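Long-range contact in phytase (Debaryomyces castellii, PDB 2GFI), which probably removes phosphate from phytic acid, starting at the 3-position, as a glycosylated member of the histidine acid phosphatase family: residues T134-R145 with Q170-M180. Residues are numbered along the deposited sequence; the frame is centred on the assembly and turned at random.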
loop_
_atom_site.group_PDB
_atom_site.type_symbol
_atom_site.label_atom_id
_atom_site.label_comp_id
_atom_site.label_asym_id
_atom_site.label_seq_id
_atom_site.Cartn_x
_atom_site.Cartn_y
_atom_site.Cartn_z
ATOM N N THR A 134 3.724 23.600 -6.647
ATOM C CA THR A 134 5.121 23.972 -6.650
ATOM C C THR A 134 5.937 22.818 -6.077
ATOM O O THR A 134 7.046 22.568 -6.524
ATOM C CB THR A 134 5.377 25.229 -5.849
ATOM O OG1 THR A 134 4.912 25.020 -4.511
ATOM C CG2 THR A 134 4.580 26.408 -6.387
ATOM N N THR A 135 5.381 22.156 -5.070
ATOM C CA THR A 135 5.962 20.968 -4.450
ATOM C C THR A 135 6.134 19.875 -5.488
ATOM O O THR A 135 7.211 19.277 -5.614
ATOM C CB THR A 135 5.071 20.524 -3.300
ATOM O OG1 THR A 135 5.061 21.552 -2.304
ATOM C CG2 THR A 135 5.631 19.328 -2.593
ATOM N N ASP A 136 5.084 19.656 -6.259
ATOM C CA ASP A 136 5.081 18.714 -7.352
ATOM C C ASP A 136 6.203 19.029 -8.341
ATOM O O ASP A 136 6.925 18.122 -8.742
ATOM C CB ASP A 136 3.712 18.829 -8.004
ATOM C CG ASP A 136 3.570 18.020 -9.272
ATOM O OD1 ASP A 136 4.512 17.336 -9.671
ATOM O OD2 ASP A 136 2.529 18.014 -9.954
ATOM N N ALA A 137 6.346 20.304 -8.747
ATOM C CA ALA A 137 7.380 20.716 -9.686
ATOM C C ALA A 137 8.757 20.579 -9.082
ATOM O O ALA A 137 9.654 20.057 -9.727
ATOM C CB ALA A 137 7.130 22.180 -10.191
ATOM N N MET A 138 8.936 21.037 -7.843
ATOM C CA MET A 138 10.208 20.881 -7.140
ATOM C C MET A 138 10.632 19.399 -7.021
ATOM O O MET A 138 11.749 19.047 -7.371
ATOM C CB MET A 138 10.156 21.558 -5.764
ATOM C CG MET A 138 11.521 21.679 -5.058
ATOM S SD MET A 138 11.624 22.874 -3.671
ATOM C CE MET A 138 12.289 24.263 -4.533
ATOM N N LYS A 139 9.742 18.521 -6.571
ATOM C CA LYS A 139 10.077 17.087 -6.403
ATOM C C LYS A 139 10.420 16.468 -7.741
ATOM O O LYS A 139 11.287 15.581 -7.814
ATOM C CB LYS A 139 8.919 16.294 -5.789
ATOM C CG LYS A 139 8.584 16.636 -4.387
ATOM C CD LYS A 139 7.488 15.688 -3.882
ATOM C CE LYS A 139 7.174 15.911 -2.406
ATOM N NZ LYS A 139 5.786 15.454 -2.115
ATOM N N HIS A 140 9.695 16.911 -8.784
ATOM C CA HIS A 140 9.933 16.469 -10.136
ATOM C C HIS A 140 11.358 16.869 -10.586
ATOM O O HIS A 140 12.090 16.049 -11.117
ATOM C CB HIS A 140 8.882 17.021 -11.115
ATOM C CG HIS A 140 9.039 16.497 -12.516
ATOM N ND1 HIS A 140 8.379 17.036 -13.599
ATOM C CD2 HIS A 140 9.816 15.498 -13.009
ATOM C CE1 HIS A 140 8.723 16.381 -14.697
ATOM N NE2 HIS A 140 9.584 15.431 -14.366
ATOM N N GLY A 141 11.731 18.122 -10.373
ATOM C CA GLY A 141 13.069 18.591 -10.688
ATOM C C GLY A 141 14.118 17.715 -10.024
ATOM O O GLY A 141 15.027 17.276 -10.685
ATOM N N ILE A 142 13.974 17.432 -8.728
ATOM C CA ILE A 142 14.909 16.577 -8.011
ATOM C C ILE A 142 15.047 15.217 -8.679
ATOM O O ILE A 142 16.139 14.741 -8.903
ATOM C CB ILE A 142 14.442 16.372 -6.546
ATOM C CG1 ILE A 142 14.422 17.691 -5.752
ATOM C CG2 ILE A 142 15.253 15.268 -5.857
ATOM C CD1 ILE A 142 13.870 17.529 -4.272
ATOM N N ALA A 143 13.912 14.595 -8.971
ATOM C CA ALA A 143 13.834 13.262 -9.522
ATOM C C ALA A 143 14.470 13.269 -10.884
ATOM O O ALA A 143 15.116 12.306 -11.307
ATOM C CB ALA A 143 12.351 12.819 -9.633
ATOM N N PHE A 144 14.217 14.354 -11.595
ATOM C CA PHE A 144 14.692 14.496 -12.936
ATOM C C PHE A 144 16.216 14.623 -12.904
ATOM O O PHE A 144 16.889 14.012 -13.703
ATOM C CB PHE A 144 14.030 15.709 -13.589
ATOM C CG PHE A 144 14.198 15.768 -15.091
ATOM C CD1 PHE A 144 13.193 15.276 -15.942
ATOM C CD2 PHE A 144 15.341 16.362 -15.671
ATOM C CE1 PHE A 144 13.317 15.370 -17.335
ATOM C CE2 PHE A 144 15.454 16.470 -17.049
ATOM C CZ PHE A 144 14.446 15.970 -17.872
ATOM N N ARG A 145 16.765 15.416 -11.986
ATOM C CA ARG A 145 18.205 15.470 -11.841
ATOM C C ARG A 145 18.744 14.100 -11.509
ATOM O O ARG A 145 19.725 13.678 -12.099
ATOM C CB ARG A 145 18.664 16.474 -10.784
ATOM C CG ARG A 145 20.179 16.362 -10.496
ATOM C CD ARG A 145 21.154 16.722 -11.654
ATOM N NE ARG A 145 21.343 18.111 -11.457
ATOM C CZ ARG A 145 22.399 18.738 -11.016
ATOM N NH1 ARG A 145 23.584 18.170 -10.846
ATOM N NH2 ARG A 145 22.231 20.009 -10.803
ATOM N N GLN A 170 6.307 29.751 -12.822
ATOM C CA GLN A 170 6.640 29.378 -11.456
ATOM C C GLN A 170 6.980 27.890 -11.388
ATOM O O GLN A 170 7.928 27.497 -10.753
ATOM C CB GLN A 170 5.519 29.751 -10.480
ATOM C CG GLN A 170 5.932 29.544 -9.057
ATOM C CD GLN A 170 4.995 30.205 -8.093
ATOM O OE1 GLN A 170 3.785 30.017 -8.193
ATOM N NE2 GLN A 170 5.549 30.963 -7.128
ATOM N N THR A 171 6.230 27.081 -12.099
ATOM C CA THR A 171 6.537 25.677 -12.227
ATOM C C THR A 171 7.987 25.497 -12.664
ATOM O O THR A 171 8.723 24.720 -12.037
ATOM C CB THR A 171 5.593 25.035 -13.201
ATOM O OG1 THR A 171 4.286 25.113 -12.646
ATOM C CG2 THR A 171 5.843 23.522 -13.290
ATOM N N SER A 172 8.401 26.269 -13.681
ATOM C CA SER A 172 9.693 26.045 -14.309
ATOM C C SER A 172 10.756 26.306 -13.276
ATOM O O SER A 172 11.759 25.619 -13.245
ATOM C CB SER A 172 9.881 26.922 -15.570
ATOM O OG SER A 172 10.120 28.275 -15.234
ATOM N N GLN A 173 10.497 27.284 -12.410
ATOM C CA GLN A 173 11.450 27.720 -11.389
ATOM C C GLN A 173 11.528 26.753 -10.248
ATOM O O GLN A 173 12.602 26.527 -9.712
ATOM C CB GLN A 173 11.068 29.104 -10.841
ATOM C CG GLN A 173 11.154 30.183 -11.909
ATOM C CD GLN A 173 12.509 30.180 -12.577
ATOM O OE1 GLN A 173 12.656 29.685 -13.702
ATOM N NE2 GLN A 173 13.502 30.660 -11.874
ATOM N N TYR A 174 10.391 26.195 -9.845
ATOM C CA TYR A 174 10.435 25.185 -8.808
ATOM C C TYR A 174 11.119 23.928 -9.319
ATOM O O TYR A 174 11.896 23.340 -8.608
ATOM C CB TYR A 174 9.043 24.880 -8.267
ATOM C CG TYR A 174 8.707 25.793 -7.133
ATOM C CD1 TYR A 174 8.124 27.027 -7.366
ATOM C CD2 TYR A 174 8.986 25.432 -5.824
ATOM C CE1 TYR A 174 7.790 27.886 -6.306
ATOM C CE2 TYR A 174 8.646 26.254 -4.760
ATOM C CZ TYR A 174 8.058 27.497 -5.017
ATOM O OH TYR A 174 7.751 28.346 -3.971
ATOM N N PHE A 175 10.833 23.545 -10.560
ATOM C CA PHE A 175 11.478 22.441 -11.168
ATOM C C PHE A 175 12.990 22.658 -11.207
ATOM O O PHE A 175 13.733 21.782 -10.763
ATOM C CB PHE A 175 10.963 22.252 -12.594
ATOM C CG PHE A 175 11.613 21.097 -13.303
ATOM C CD1 PHE A 175 10.991 19.857 -13.340
ATOM C CD2 PHE A 175 12.880 21.241 -13.890
ATOM C CE1 PHE A 175 11.606 18.782 -13.969
ATOM C CE2 PHE A 175 13.505 20.157 -14.521
ATOM C CZ PHE A 175 12.871 18.936 -14.560
ATOM N N ALA A 176 13.429 23.814 -11.713
ATOM C CA ALA A 176 14.838 24.132 -11.859
ATOM C C ALA A 176 15.505 24.117 -10.505
ATOM O O ALA A 176 16.638 23.624 -10.365
ATOM C CB ALA A 176 15.036 25.468 -12.566
ATOM N N ARG A 177 14.784 24.600 -9.485
ATOM C CA ARG A 177 15.307 24.576 -8.138
ATOM C C ARG A 177 15.424 23.156 -7.609
ATOM O O ARG A 177 16.396 22.815 -6.924
ATOM C CB ARG A 177 14.458 25.411 -7.209
ATOM C CG ARG A 177 14.616 26.897 -7.437
ATOM C CD ARG A 177 13.625 27.720 -6.632
ATOM N NE ARG A 177 13.716 29.128 -6.973
ATOM C CZ ARG A 177 14.553 29.970 -6.388
ATOM N NH1 ARG A 177 15.397 29.526 -5.464
ATOM N NH2 ARG A 177 14.569 31.251 -6.757
ATOM N N GLY A 178 14.435 22.319 -7.902
ATOM C CA GLY A 178 14.566 20.941 -7.499
ATOM C C GLY A 178 15.775 20.341 -8.208
ATOM O O GLY A 178 16.552 19.594 -7.616
ATOM N N PHE A 179 15.921 20.682 -9.493
ATOM C CA PHE A 179 16.917 20.074 -10.354
ATOM C C PHE A 179 18.326 20.440 -9.906
ATOM O O PHE A 179 19.199 19.584 -9.843
ATOM C CB PHE A 179 16.663 20.460 -11.828
ATOM C CG PHE A 179 17.677 19.890 -12.794
ATOM C CD1 PHE A 179 17.416 18.717 -13.491
ATOM C CD2 PHE A 179 18.913 20.518 -12.986
ATOM C CE1 PHE A 179 18.381 18.192 -14.366
ATOM C CE2 PHE A 179 19.855 20.009 -13.842
ATOM C CZ PHE A 179 19.597 18.851 -14.548
ATOM N N MET A 180 18.513 21.705 -9.552
ATOM C CA MET A 180 19.817 22.291 -9.299
ATOM C C MET A 180 20.179 22.221 -7.852
ATOM O O MET A 180 21.344 22.392 -7.509
ATOM C CB MET A 180 19.838 23.765 -9.729
ATOM C CG MET A 180 19.812 23.991 -11.232
ATOM S SD MET A 180 21.134 23.118 -12.111
ATOM C CE MET A 180 22.560 24.109 -11.622
#
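The carbonyl O of F179 receives a weak hydrogen bond from R145 NH2 (3.2 Å). Bends at chi2 and chi3 fold the arginine back over the F179 ring, whose face NE and CB cover, with guanidinium and ring planes 44° apart. Farther along, the helices meet backbone to backbone: G141 and G178 have no side chains to hold them apart, and the axes approach to 6.3 Å at a crossing angle of -38°. CA-H...O contacts run both ways, G141 CA to F175 O at 3.3 Å and G178 CA to M138 O at 3.4 Å. F175 is a knob among A137, H140, G141 and F144; G141 CA sits over its face, while its edge points into the faces of H140 (planes at 88°) and F144. At the other end T134 CB stands squarely over the Y174 ring, 3.3 Å from its centroid. The Y174 hydroxyl makes a hydrogen bond to D182 N of the second subunit. F175 also reaches L66 and L328 on the central sheet, and T171 touches H70, the predicted nucleophile. This is a right-handed, small-residue (GxxxG-like) helix crossing, packed against the central sheet of the α/β domain of a histidine acid phosphatase.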